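Local coordinates for protein polyketide biosynthesis cytochrome P450 PksS (PDB 4YZR) that acts as a heme-dependent cytochrome P450 monooxygenase in the biosynthesis of the antibiotic polyketide bacillaene, taking dihydrobacillaene as its substrate, at residues A[268-271]-A[272-275]; A[199-202]-A[203-207]; A[315-318]-A[319-323]; A[170-173]-A[174-177]. One frame throughout, in Å; residues are numbered along the deposited sequence.

Interaction 1 (A[268-271]-A[272-275]); sequences KQQP and EMIA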
ATOM      1  N   LYS A 268      11.863 -21.398   3.692  1.00 19.31           N
ATOM      2  CA  LYS A 268      13.039 -21.741   2.907  1.00 19.66           C
ATOM      3  C   LYS A 268      13.048 -23.234   2.541  1.00 21.38           C
ATOM      4  O   LYS A 268      13.264 -23.566   1.381  1.00 22.28           O
ATOM      5  CB  LYS A 268      14.251 -21.379   3.695  1.00 23.14           C
ATOM      6  CG  LYS A 268      15.569 -21.581   3.033  1.00 28.81           C
ATOM      7  CD  LYS A 268      16.634 -21.142   4.056  1.00 33.88           C
ATOM      8  CE  LYS A 268      16.604 -19.653   4.295  1.00 35.31           C
ATOM      9  NZ  LYS A 268      17.439 -19.354   5.476  1.00 44.31           N
ATOM     10  N   GLN A 269      12.684 -24.069   3.480  1.00 20.26           N
ATOM     11  CA  GLN A 269      12.644 -25.546   3.233  1.00 24.22           C
ATOM     12  C   GLN A 269      11.475 -25.981   2.451  1.00 25.58           C
ATOM     13  O   GLN A 269      11.556 -26.920   1.651  1.00 25.27           O
ATOM     14  CB  GLN A 269      12.627 -26.268   4.553  1.00 27.16           C
ATOM     15  CG  GLN A 269      13.935 -26.081   5.318  1.00 32.94           C
ATOM     16  CD  GLN A 269      14.076 -27.001   6.530  1.00 44.39           C
ATOM     17  OE1 GLN A 269      13.715 -28.194   6.494  1.00 57.85           O
ATOM     18  NE2 GLN A 269      14.634 -26.473   7.600  1.00 49.27           N
ATOM     19  N   GLN A 270      10.339 -25.243   2.583  1.00 21.71           N
ATOM     20  CA  GLN A 270       9.136 -25.622   1.875  1.00 22.07           C
ATOM     21  C   GLN A 270       8.540 -24.378   1.218  1.00 22.19           C
ATOM     22  O   GLN A 270       7.600 -23.767   1.764  1.00 18.88           O
ATOM     23  CB  GLN A 270       8.056 -26.253   2.807  1.00 22.70           C
ATOM     24  CG  GLN A 270       6.786 -26.799   2.064  1.00 23.26           C
ATOM     25  CD  GLN A 270       7.063 -27.456   0.731  1.00 24.26           C
ATOM     26  OE1 GLN A 270       7.188 -26.847  -0.304  1.00 22.61           O
ATOM     27  NE2 GLN A 270       7.257 -28.785   0.770  1.00 26.13           N
ATOM     28  N   PRO A 271       8.955 -24.093   0.012  1.00 19.97           N
ATOM     29  CA  PRO A 271       8.432 -22.921  -0.664  1.00 22.24           C
ATOM     30  C   PRO A 271       6.979 -22.984  -0.986  1.00 21.88           C
ATOM     31  O   PRO A 271       6.395 -21.954  -1.340  1.00 20.55           O
ATOM     32  CB  PRO A 271       9.339 -22.796  -1.903  1.00 22.88           C
ATOM     33  CG  PRO A 271      10.595 -23.559  -1.591  1.00 25.55           C
ATOM     34  CD  PRO A 271      10.158 -24.660  -0.670  1.00 21.96           C
ATOM     35  N   GLU A 272       6.292 -24.138  -0.968  1.00 19.13           N
ATOM     36  CA  GLU A 272       4.850 -24.196  -1.087  1.00 19.27           C
ATOM     37  C   GLU A 272       4.091 -23.409  -0.009  1.00 15.77           C
ATOM     38  O   GLU A 272       2.967 -23.101  -0.184  1.00 18.13           O
ATOM     39  CB  GLU A 272       4.309 -25.669  -1.102  1.00 23.18           C
ATOM     40  CG  GLU A 272       2.778 -25.954  -1.287  1.00 28.87           C
ATOM     41  CD  GLU A 272       2.250 -25.755  -2.691  1.00 39.76           C
ATOM     42  OE1 GLU A 272       3.078 -25.545  -3.625  1.00 42.00           O
ATOM     43  OE2 GLU A 272       0.980 -25.794  -2.838  1.00 44.06           O
ATOM     44  N   MET A 273       4.772 -23.110   1.071  1.00 15.44           N
ATOM     45  CA  MET A 273       4.208 -22.273   2.078  1.00 15.53           C
ATOM     46  C   MET A 273       4.103 -20.764   1.698  1.00 13.40           C
ATOM     47  O   MET A 273       3.634 -19.968   2.552  1.00 15.50           O
ATOM     48  CB  MET A 273       4.988 -22.384   3.356  1.00 16.29           C
ATOM     49  CG  MET A 273       4.925 -23.803   3.984  1.00 18.18           C
ATOM     50  SD  MET A 273       5.962 -23.871   5.457  1.00 22.01           S
ATOM     51  CE  MET A 273       5.722 -25.582   5.984  1.00 24.83           C
ATOM     52  N   ILE A 274       4.562 -20.413   0.524  1.00 14.52           N
ATOM     53  CA  ILE A 274       4.647 -18.996   0.164  1.00 12.94           C
ATOM     54  C   ILE A 274       3.301 -18.364   0.178  1.00 12.50           C
ATOM     55  O   ILE A 274       3.241 -17.180   0.622  1.00 11.91           O
ATOM     56  CB  ILE A 274       5.388 -18.801  -1.156  1.00 13.15           C
ATOM     57  CG1 ILE A 274       5.643 -17.317  -1.419  1.00 13.64           C
ATOM     58  CG2 ILE A 274       4.592 -19.393  -2.296  1.00 15.75           C
ATOM     59  CD1 ILE A 274       6.521 -16.660  -0.420  1.00 13.59           C
ATOM     60  N   ALA A 275       2.212 -18.972  -0.186  1.00 14.01           N
ATOM     61  CA  ALA A 275       0.964 -18.227  -0.358  1.00 13.78           C
ATOM     62  C   ALA A 275       0.489 -17.873   1.022  1.00 14.89           C
ATOM     63  O   ALA A 275       0.104 -16.721   1.288  1.00 13.48           O
ATOM     64  CB  ALA A 275      -0.080 -19.055  -1.067  1.00 16.50           C
TER
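Gln270 meets Glu272 and Met273 where the chain leaves one helix and enters the next, and three N-H groups hold this corner. The first bond joins a side chain to the backbone: Glu272 N gives its hydrogen to Gln270 OE1 at 2.9 Å, the donor tilted only 15° from the amide plane. Gln270 can do this because its CG lies opposite the backbone N (chi1 -175°) and the chain then folds back at chi2, a reach that its long, neutral side chain allows. The other two are backbone bonds of a 3-10 turn, Met273 N to Gln270 O at 3.0 Å and Ile274 N to Pro271 O at 3.0 Å. Pro271 suits the first turn, having no N-H to leave without an acceptor and a ring that fixes its phi.

Nonpolar contact is lighter. The extended Met273 chain crosses the Gln270 side chain at about a right angle, its CE lying 4.0 Å from Gln270 CB. Glu272 runs beside Gln270 in the same direction, and Glu272 CB sits 3.2 Å from Gln270 OE1 while its carboxylate carries on away from the turn.

The corner joins helix 261-269 to helix 274-285. Met273 leans back on Lys266 and Leu267 of the former helix, whereas the buried, branched Ile274 packs on His363, Phe366 and Lys367 of helix 355-372.

Interaction 2 (A[199-202]-A[203-207]); sequences KLIH and DRRIK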
ATOM      1  N   LYS A 199       1.203  13.044 -22.590  1.00 19.98           N
ATOM      2  CA  LYS A 199       1.864  12.698 -23.861  1.00 22.48           C
ATOM      3  C   LYS A 199       1.762  11.228 -24.199  1.00 20.78           C
ATOM      4  O   LYS A 199       1.438  10.800 -25.288  1.00 21.06           O
ATOM      5  CB  LYS A 199       3.313  13.123 -23.868  1.00 27.33           C
ATOM      6  CG  LYS A 199       4.057  12.710 -25.154  1.00 31.93           C
ATOM      7  CD  LYS A 199       5.541  13.038 -25.091  1.00 38.73           C
ATOM      8  CE  LYS A 199       6.362  12.276 -26.141  1.00 44.13           C
ATOM      9  NZ  LYS A 199       5.738  12.179 -27.499  1.00 43.42           N
ATOM     10  N   LEU A 200       1.965  10.340 -23.188  1.00 20.49           N
ATOM     11  CA  LEU A 200       1.835   8.909 -23.460  1.00 18.60           C
ATOM     12  C   LEU A 200       0.399   8.600 -23.846  1.00 17.26           C
ATOM     13  O   LEU A 200       0.174   7.772 -24.704  1.00 19.07           O
ATOM     14  CB  LEU A 200       2.201   8.087 -22.195  1.00 16.84           C
ATOM     15  CG  LEU A 200       3.637   8.254 -21.752  1.00 20.13           C
ATOM     16  CD1 LEU A 200       3.965   7.260 -20.617  1.00 18.82           C
ATOM     17  CD2 LEU A 200       4.669   8.127 -22.840  1.00 20.67           C
ATOM     18  N   ILE A 201      -0.582   9.194 -23.183  1.00 17.52           N
ATOM     19  CA  ILE A 201      -1.987   8.922 -23.458  1.00 18.17           C
ATOM     20  C   ILE A 201      -2.292   9.354 -24.913  1.00 21.30           C
ATOM     21  O   ILE A 201      -2.871   8.604 -25.688  1.00 19.93           O
ATOM     22  CB  ILE A 201      -2.862   9.697 -22.517  1.00 17.57           C
ATOM     23  CG1 ILE A 201      -2.887   9.050 -21.123  1.00 16.88           C
ATOM     24  CG2 ILE A 201      -4.321   9.795 -23.026  1.00 18.56           C
ATOM     25  CD1 ILE A 201      -3.335   9.899 -20.056  1.00 16.75           C
ATOM     26  N   HIS A 202      -1.818  10.525 -25.258  1.00 23.10           N
ATOM     27  CA  HIS A 202      -2.065  11.009 -26.668  1.00 25.70           C
ATOM     28  C   HIS A 202      -1.500  10.058 -27.668  1.00 26.61           C
ATOM     29  O   HIS A 202      -2.179   9.654 -28.625  1.00 25.63           O
ATOM     30  CB  HIS A 202      -1.465  12.358 -26.801  1.00 27.28           C
ATOM     31  CG  HIS A 202      -1.556  12.917 -28.191  1.00 33.06           C
ATOM     32  ND1 HIS A 202      -0.513  12.844 -29.089  1.00 41.32           N
ATOM     33  CD2 HIS A 202      -2.568  13.544 -28.830  1.00 38.81           C
ATOM     34  CE1 HIS A 202      -0.874  13.419 -30.226  1.00 40.19           C
ATOM     35  NE2 HIS A 202      -2.126  13.827 -30.100  1.00 38.08           N
ATOM     36  N   ASP A 203      -0.263   9.617 -27.452  1.00 22.17           N
ATOM     37  CA  ASP A 203       0.403   8.790 -28.375  1.00 23.79           C
ATOM     38  C   ASP A 203      -0.241   7.480 -28.490  1.00 23.70           C
ATOM     39  O   ASP A 203      -0.380   6.948 -29.592  1.00 24.38           O
ATOM     40  CB  ASP A 203       1.887   8.657 -28.011  1.00 27.02           C
ATOM     41  CG  ASP A 203       2.652   9.955 -28.128  1.00 33.75           C
ATOM     42  OD1 ASP A 203       2.138  11.020 -28.611  1.00 34.85           O
ATOM     43  OD2 ASP A 203       3.812   9.882 -27.695  1.00 35.31           O
ATOM     44  N   ARG A 204      -0.703   6.895 -27.347  1.00 18.63           N
ATOM     45  CA  ARG A 204      -1.251   5.561 -27.380  1.00 18.86           C
ATOM     46  C   ARG A 204      -2.726   5.448 -27.785  1.00 20.13           C
ATOM     47  O   ARG A 204      -3.164   4.389 -28.121  1.00 23.02           O
ATOM     48  CB  ARG A 204      -0.985   4.845 -26.009  1.00 18.95           C
ATOM     49  CG  ARG A 204       0.513   4.720 -25.858  1.00 18.52           C
ATOM     50  CD  ARG A 204       1.013   4.347 -24.446  1.00 19.59           C
ATOM     51  NE  ARG A 204       2.475   4.411 -24.398  1.00 20.51           N
ATOM     52  CZ  ARG A 204       3.229   3.957 -23.409  1.00 19.88           C
ATOM     53  NH1 ARG A 204       2.648   3.485 -22.272  1.00 18.17           N
ATOM     54  NH2 ARG A 204       4.508   4.188 -23.413  1.00 19.85           N
ATOM     55  N   ARG A 205      -3.425   6.542 -27.697  1.00 23.62           N
ATOM     56  CA  ARG A 205      -4.778   6.581 -28.228  1.00 25.74           C
ATOM     57  C   ARG A 205      -4.680   6.369 -29.748  1.00 28.22           C
ATOM     58  O   ARG A 205      -5.497   5.638 -30.324  1.00 29.52           O
ATOM     59  CB  ARG A 205      -5.450   7.890 -27.905  1.00 28.52           C
ATOM     60  CG  ARG A 205      -6.976   7.833 -28.120  1.00 30.46           C
ATOM     61  CD  ARG A 205      -7.666   9.112 -27.712  1.00 31.59           C
ATOM     62  NE  ARG A 205      -7.861   9.319 -26.254  1.00 32.17           N
ATOM     63  CZ  ARG A 205      -7.262  10.252 -25.513  1.00 32.22           C
ATOM     64  NH1 ARG A 205      -6.286  10.991 -26.031  1.00 35.82           N
ATOM     65  NH2 ARG A 205      -7.588  10.410 -24.227  1.00 36.53           N
ATOM     66  N   ILE A 206      -3.683   6.994 -30.349  1.00 28.48           N
ATOM     67  CA  ILE A 206      -3.450   6.921 -31.803  1.00 35.81           C
ATOM     68  C   ILE A 206      -2.809   5.609 -32.192  1.00 33.70           C
ATOM     69  O   ILE A 206      -3.269   4.975 -33.125  1.00 37.72           O
ATOM     70  CB  ILE A 206      -2.611   8.108 -32.289  1.00 34.27           C
ATOM     71  CG1 ILE A 206      -3.412   9.394 -32.086  1.00 35.10           C
ATOM     72  CG2 ILE A 206      -2.261   7.958 -33.778  1.00 38.21           C
ATOM     73  CD1 ILE A 206      -2.634  10.683 -32.177  1.00 37.36           C
ATOM     74  N   LYS A 207      -1.758   5.177 -31.469  1.00 27.94           N
ATOM     75  CA  LYS A 207      -1.011   3.936 -31.716  1.00 29.97           C
ATOM     76  C   LYS A 207      -0.898   3.140 -30.399  1.00 27.67           C
ATOM     77  O   LYS A 207       0.086   3.270 -29.682  1.00 28.30           O
ATOM     78  CB  LYS A 207       0.390   4.158 -32.361  1.00 35.66           C
ATOM     79  CG  LYS A 207       1.268   5.296 -31.837  1.00 44.08           C
ATOM     80  CD  LYS A 207       2.757   5.077 -32.222  1.00 51.66           C
ATOM     81  CE  LYS A 207       3.829   5.769 -31.338  1.00 50.54           C
ATOM     82  NZ  LYS A 207       3.566   7.178 -30.883  1.00 49.81           N
TER
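Lys199 CG lies opposite its backbone N (chi1 177°), and a late bend at chi4 (41°) curls the ammonium round to Asp203, whose own CG stands beside its backbone N. The resulting salt bridge, Lys199 NZ to Asp203 OD2 at 3.0 Å, spans one helical turn and uses the syn lone pair of OD2. The other oxygen is engaged too: His202 ND1 donates to Asp203 OD1 at 3.3 Å, from the anti side and within the ring plane. Ile206, one turn further on, lays CD1 over a face of that imidazole, a CH-pi contact with its methyl carbon 4.1 Å from the His202 ring centroid.

On other sides of helix 183-206 aliphatic groups accompany the arginines. Both Leu200 methyls lie over one face of the Arg204 guanidinium, CD2 4.0 Å from NH2, while its nitrogens bind Asp211 and the carbonyls of Met158 and Gly159. Ile201 CG2 comes within 3.5 Å of Arg205 NH2, which is paired with Glu228.

With a lysine on one oxygen and an imidazole N-H on the other, the short Asp203 carboxylate is fixed in rotation, and the nearby positive charge would favour its ionised form. The long arginines carry their charge past the hydrophobic side chains to partners beyond this helix.

Interaction 3 (A[315-318]-A[319-323]); sequences IGIG and SANRD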
ATOM      1  N   ILE A 315      -9.226   4.000  10.430  1.00 10.20           N
ATOM      2  CA  ILE A 315      -9.340   2.597  10.519  1.00  9.96           C
ATOM      3  C   ILE A 315      -7.983   2.011  10.881  1.00 10.32           C
ATOM      4  O   ILE A 315      -7.024   2.095  10.081  1.00 10.08           O
ATOM      5  CB  ILE A 315      -9.856   1.965   9.235  1.00 10.59           C
ATOM      6  CG1 ILE A 315     -11.188   2.540   8.794  1.00 12.17           C
ATOM      7  CG2 ILE A 315      -9.875   0.461   9.271  1.00 10.84           C
ATOM      8  CD1 ILE A 315     -12.371   2.196   9.679  1.00 13.87           C
ATOM      9  N   GLY A 316      -7.808   1.463  12.069  1.00  9.75           N
ATOM     10  CA  GLY A 316      -6.591   0.928  12.586  1.00  9.12           C
ATOM     11  C   GLY A 316      -6.309  -0.446  12.098  1.00  9.22           C
ATOM     12  O   GLY A 316      -6.370  -1.416  12.854  1.00 10.46           O
ATOM     13  N   ILE A 317      -5.960  -0.575  10.839  1.00  8.64           N
ATOM     14  CA  ILE A 317      -5.597  -1.885  10.251  1.00  8.49           C
ATOM     15  C   ILE A 317      -4.635  -2.654  11.106  1.00  9.43           C
ATOM     16  O   ILE A 317      -4.803  -3.868  11.340  1.00  9.88           O
ATOM     17  CB  ILE A 317      -5.055  -1.669   8.813  1.00  8.35           C
ATOM     18  CG1 ILE A 317      -6.106  -1.171   7.882  1.00  8.92           C
ATOM     19  CG2 ILE A 317      -4.483  -2.961   8.272  1.00  8.71           C
ATOM     20  CD1 ILE A 317      -5.646  -0.850   6.448  1.00 10.26           C
ATOM     21  N   GLY A 318      -3.544  -2.015  11.545  1.00  9.11           N
ATOM     22  CA  GLY A 318      -2.501  -2.734  12.214  1.00  9.34           C
ATOM     23  C   GLY A 318      -2.994  -3.485  13.485  1.00 10.38           C
ATOM     24  O   GLY A 318      -2.567  -4.601  13.719  1.00 12.70           O
ATOM     25  N   SER A 319      -3.829  -2.778  14.259  1.00  9.34           N
ATOM     26  CA  SER A 319      -4.377  -3.443  15.441  1.00  9.91           C
ATOM     27  C   SER A 319      -5.510  -4.353  15.131  1.00 10.54           C
ATOM     28  O   SER A 319      -5.708  -5.375  15.831  1.00 10.64           O
ATOM     29  CB  SER A 319      -4.768  -2.367  16.439  1.00 11.83           C
ATOM     30  OG  SER A 319      -5.665  -1.455  15.992  1.00 10.86           O
ATOM     31  N   ALA A 320      -6.352  -4.050  14.169  1.00  8.65           N
ATOM     32  CA  ALA A 320      -7.437  -4.942  13.818  1.00  8.96           C
ATOM     33  C   ALA A 320      -6.884  -6.293  13.407  1.00  9.70           C
ATOM     34  O   ALA A 320      -7.396  -7.370  13.747  1.00  9.15           O
ATOM     35  CB  ALA A 320      -8.226  -4.377  12.657  1.00  9.72           C
ATOM     36  N   ASN A 321      -5.746  -6.273  12.686  1.00  8.45           N
ATOM     37  CA  ASN A 321      -5.053  -7.457  12.214  1.00  8.41           C
ATOM     38  C   ASN A 321      -4.406  -8.289  13.339  1.00  8.88           C
ATOM     39  O   ASN A 321      -3.968  -9.386  13.076  1.00 10.16           O
ATOM     40  CB  ASN A 321      -4.010  -7.041  11.183  1.00  8.23           C
ATOM     41  CG  ASN A 321      -4.563  -6.890   9.842  1.00  9.01           C
ATOM     42  OD1 ASN A 321      -5.699  -7.252   9.540  1.00 10.01           O
ATOM     43  ND2 ASN A 321      -3.727  -6.356   8.942  1.00  9.21           N
ATOM     44  N   ARG A 322      -4.399  -7.734  14.528  1.00 10.01           N
ATOM     45  CA  ARG A 322      -3.875  -8.414  15.716  1.00 11.03           C
ATOM     46  C   ARG A 322      -4.954  -8.620  16.732  1.00 12.48           C
ATOM     47  O   ARG A 322      -4.656  -8.813  17.960  1.00 14.11           O
ATOM     48  CB  ARG A 322      -2.640  -7.693  16.304  1.00 12.46           C
ATOM     49  CG  ARG A 322      -1.480  -7.733  15.294  1.00 11.94           C
ATOM     50  CD  ARG A 322      -0.302  -6.994  15.780  1.00 15.93           C
ATOM     51  NE  ARG A 322       0.760  -6.908  14.763  1.00 14.84           N
ATOM     52  CZ  ARG A 322       2.027  -7.026  15.035  1.00 15.87           C
ATOM     53  NH1 ARG A 322       2.473  -7.257  16.311  1.00 18.85           N
ATOM     54  NH2 ARG A 322       2.870  -6.811  14.094  1.00 15.81           N
ATOM     55  N   ASP A 323      -6.213  -8.551  16.364  1.00 10.24           N
ATOM     56  CA  ASP A 323      -7.321  -8.641  17.356  1.00 11.61           C
ATOM     57  C   ASP A 323      -7.516 -10.068  17.726  1.00 12.66           C
ATOM     58  O   ASP A 323      -7.821 -10.921  16.930  1.00 12.00           O
ATOM     59  CB  ASP A 323      -8.543  -8.041  16.684  1.00 11.17           C
ATOM     60  CG  ASP A 323      -9.704  -7.812  17.564  1.00 12.88           C
ATOM     61  OD1 ASP A 323      -9.906  -8.713  18.491  1.00 15.71           O
ATOM     62  OD2 ASP A 323     -10.426  -6.862  17.469  1.00 12.14           O
TER
HETATM   63  O   HOH W   1      -0.568  -6.140  12.405  1.00 12.51           O
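Ala320 N reaches back to Gly316 O at 2.9 Å in a short helix whose N-cap is Gly316, itself the centre of an inverse gamma turn; Asn321 N bonds to Ile317 O, and a type I turn runs from Ala320 to Asp323. Having no side chain, Gly316 offers nothing to crowd Ser319 OG, which sits 3.2 Å from Gly316 O. Thr48 O is within reach of the same proton, so the hydroxyl's choice between the two is not settled. Ala320 is small enough for its CB to lie against the Gly316 carbonyl oxygen.

Ile317 and Asn321, one turn apart, run alongside each other, with Ile317 CG2 at 3.5 Å from Asn321 ND2. The Asn321 amide is held from outside, OD1 by Ile343 N and ND2 mainly by Ser286 OG, so a short, flat amide suits this buried spot.

Arg322 runs straight from CG to NE past Gly318 O. A water accepts from Arg322 NE at 2.8 Å, in the guanidinium plane, and lies 2.8 Å from Gly318 O, one of several acceptors it could serve.

The residues 320-323 spell the Ala-Asn-Arg-Asp run familiar in P450s. The turn follows strand 312-315, with the Ile317 side chain about 4 Å from the heme. Around it, Arg322 pairs with Glu331 and makes a cation-pi contact with Tyr284, Asn321 O accepts from Arg283 of helix 274-285, helix 17-27 touches Ser319 and Arg322, and helix 50-58 touches Ala320.

Interaction 4 (A[170-173]-A[174-177]); sequences IWTN and AMVD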
ATOM      1  N   ILE A 170      12.286  10.233 -10.146  1.00 12.70           N
ATOM      2  CA  ILE A 170      12.322  11.523  -9.452  1.00 11.69           C
ATOM      3  C   ILE A 170      10.963  12.086  -9.292  1.00 13.21           C
ATOM      4  O   ILE A 170      10.589  12.511  -8.178  1.00 13.74           O
ATOM      5  CB  ILE A 170      13.253  12.563 -10.161  1.00 14.23           C
ATOM      6  CG1 ILE A 170      14.663  12.051 -10.190  1.00 16.43           C
ATOM      7  CG2 ILE A 170      13.147  13.947  -9.535  1.00 16.25           C
ATOM      8  CD1 ILE A 170      15.585  12.900 -11.148  1.00 17.71           C
ATOM      9  N   TRP A 171      10.114  12.102 -10.316  1.00 12.25           N
ATOM     10  CA  TRP A 171       8.820  12.650 -10.190  1.00 13.38           C
ATOM     11  C   TRP A 171       7.943  11.867  -9.176  1.00 12.22           C
ATOM     12  O   TRP A 171       7.246  12.473  -8.388  1.00 13.98           O
ATOM     13  CB  TRP A 171       8.082  12.667 -11.510  1.00 14.48           C
ATOM     14  CG  TRP A 171       8.573  13.622 -12.515  1.00 16.22           C
ATOM     15  CD1 TRP A 171       8.977  14.897 -12.308  1.00 17.24           C
ATOM     16  CD2 TRP A 171       8.524  13.409 -13.930  1.00 16.94           C
ATOM     17  NE1 TRP A 171       9.291  15.476 -13.556  1.00 19.32           N
ATOM     18  CE2 TRP A 171       8.994  14.591 -14.553  1.00 20.26           C
ATOM     19  CE3 TRP A 171       8.159  12.336 -14.720  1.00 18.59           C
ATOM     20  CZ2 TRP A 171       9.099  14.693 -15.966  1.00 21.85           C
ATOM     21  CZ3 TRP A 171       8.276  12.471 -16.141  1.00 19.48           C
ATOM     22  CH2 TRP A 171       8.715  13.607 -16.709  1.00 21.48           C
ATOM     23  N   THR A 172       7.991  10.535  -9.314  1.00 12.42           N
ATOM     24  CA  THR A 172       7.083   9.688  -8.478  1.00 12.88           C
ATOM     25  C   THR A 172       7.467   9.779  -7.037  1.00 14.06           C
ATOM     26  O   THR A 172       6.591   9.806  -6.142  1.00 14.32           O
ATOM     27  CB  THR A 172       6.971   8.288  -8.991  1.00 13.27           C
ATOM     28  OG1 THR A 172       8.260   7.686  -9.024  1.00 14.93           O
ATOM     29  CG2 THR A 172       6.269   8.252 -10.360  1.00 16.32           C
ATOM     30  N   ASN A 173       8.764   9.875  -6.730  1.00 13.28           N
ATOM     31  CA  ASN A 173       9.190  10.140  -5.360  1.00 13.21           C
ATOM     32  C   ASN A 173       8.750  11.496  -4.825  1.00 16.52           C
ATOM     33  O   ASN A 173       8.254  11.663  -3.673  1.00 16.55           O
ATOM     34  CB  ASN A 173      10.680  10.024  -5.221  1.00 16.40           C
ATOM     35  CG  ASN A 173      11.186   8.656  -5.210  1.00 20.59           C
ATOM     36  OD1 ASN A 173      10.430   7.683  -5.135  1.00 26.91           O
ATOM     37  ND2 ASN A 173      12.480   8.532  -5.393  1.00 22.80           N
ATOM     38  N   ALA A 174       8.905  12.548  -5.614  1.00 15.59           N
ATOM     39  CA  ALA A 174       8.550  13.881  -5.164  1.00 16.32           C
ATOM     40  C   ALA A 174       7.096  14.070  -5.041  1.00 17.07           C
ATOM     41  O   ALA A 174       6.582  14.822  -4.158  1.00 19.66           O
ATOM     42  CB  ALA A 174       9.151  14.907  -6.134  1.00 18.77           C
ATOM     43  N   MET A 175       6.289  13.426  -5.892  1.00 14.81           N
ATOM     44  CA  MET A 175       4.900  13.789  -5.944  1.00 16.46           C
ATOM     45  C   MET A 175       4.036  13.267  -4.769  1.00 16.46           C
ATOM     46  O   MET A 175       2.917  13.728  -4.646  1.00 21.56           O
ATOM     47  CB  MET A 175       4.305  13.397  -7.324  1.00 19.06           C
ATOM     48  CG  MET A 175       3.984  11.926  -7.416  1.00 16.51           C
ATOM     49  SD  MET A 175       3.610  11.546  -9.136  1.00 16.68           S
ATOM     50  CE  MET A 175       2.965   9.902  -8.882  1.00 15.87           C
ATOM     51  N   VAL A 176       4.588  12.347  -4.008  1.00 16.44           N
ATOM     52  CA  VAL A 176       4.011  11.677  -2.750  1.00 19.67           C
ATOM     53  C   VAL A 176       4.675  12.128  -1.462  1.00 25.38           C
ATOM     54  O   VAL A 176       4.432  11.544  -0.342  1.00 26.11           O
ATOM     55  CB  VAL A 176       4.118  10.120  -2.756  1.00 19.52           C
ATOM     56  CG1 VAL A 176       3.429   9.617  -4.012  1.00 18.91           C
ATOM     57  CG2 VAL A 176       5.486   9.525  -2.723  1.00 19.91           C
ATOM     58  N   ASP A 177       5.542  13.111  -1.556  1.00 25.26           N
ATOM     59  CA  ASP A 177       6.218  13.603  -0.341  1.00 30.39           C
ATOM     60  C   ASP A 177       5.206  14.079   0.706  1.00 30.87           C
ATOM     61  O   ASP A 177       4.295  14.837   0.371  1.00 27.38           O
ATOM     62  CB  ASP A 177       7.131  14.766  -0.741  1.00 29.38           C
ATOM     63  CG  ASP A 177       8.022  15.211   0.408  1.00 40.78           C
ATOM     64  OD1 ASP A 177       7.502  15.972   1.251  1.00 42.04           O
ATOM     65  OD2 ASP A 177       9.200  14.788   0.440  1.00 42.20           O
TER
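Met175 and Thr172 extend together from one flank of helix 165-175, with Met175 CE 4.0 Å from Thr172 CG2. The methionine CG lies between its backbone N and carbonyl carbon (chi1 79°), which turns the otherwise extended chain back along the preceding turn. Met175 CB thus passes 3.3 Å from Trp171 O, and CG follows close to the same oxygen. Thr172 presents its methyl to this neighbour while its hydroxyl bonds to Phe168 O, a way for a polar side chain to sit buried in a helix.

Here the helix is ending. Ala174 N still bonds to Ile170 O at 3.1 Å and Met175 N to Trp171 O at 2.8 Å, but beyond them Asp177 N turns instead to Ala174 O. By its place in the P450 topology, ahead of helix 183-206, this is probably helix F, and its flank lies on helix 228-259, the likely long central helix of the fold, with Thr172 touching Val239 and Leu243.

Val176 sets its branched end across the exit, CG2 lying 3.6 Å from both Thr172 O and Asn173 O. Small Ala174 lies close against Ala189 of helix 183-206. The indole of Trp171 leads away from this turn to meet the Tyr196 ring, their planes about 50° apart.

From the N terminus the four contacts come in the order 4, 2, 1, 3, each closing before the next opens, so none nests or crosses. Each is a local turn and closes no long loop. Interaction 4 finishes helix 165-175, and interaction 2 lies at the end of the next, helix 183-206; their nearest atoms are about 8 Å apart, and both rest on helix 228-259. Interaction 1 then links helix 261-269 to helix 274-285. Interaction 3, after strand 312-315, reaches back to that second helix. Interactions 2 and 4 lie across the chain's centre from interaction 3, whose segments come closest to the heme.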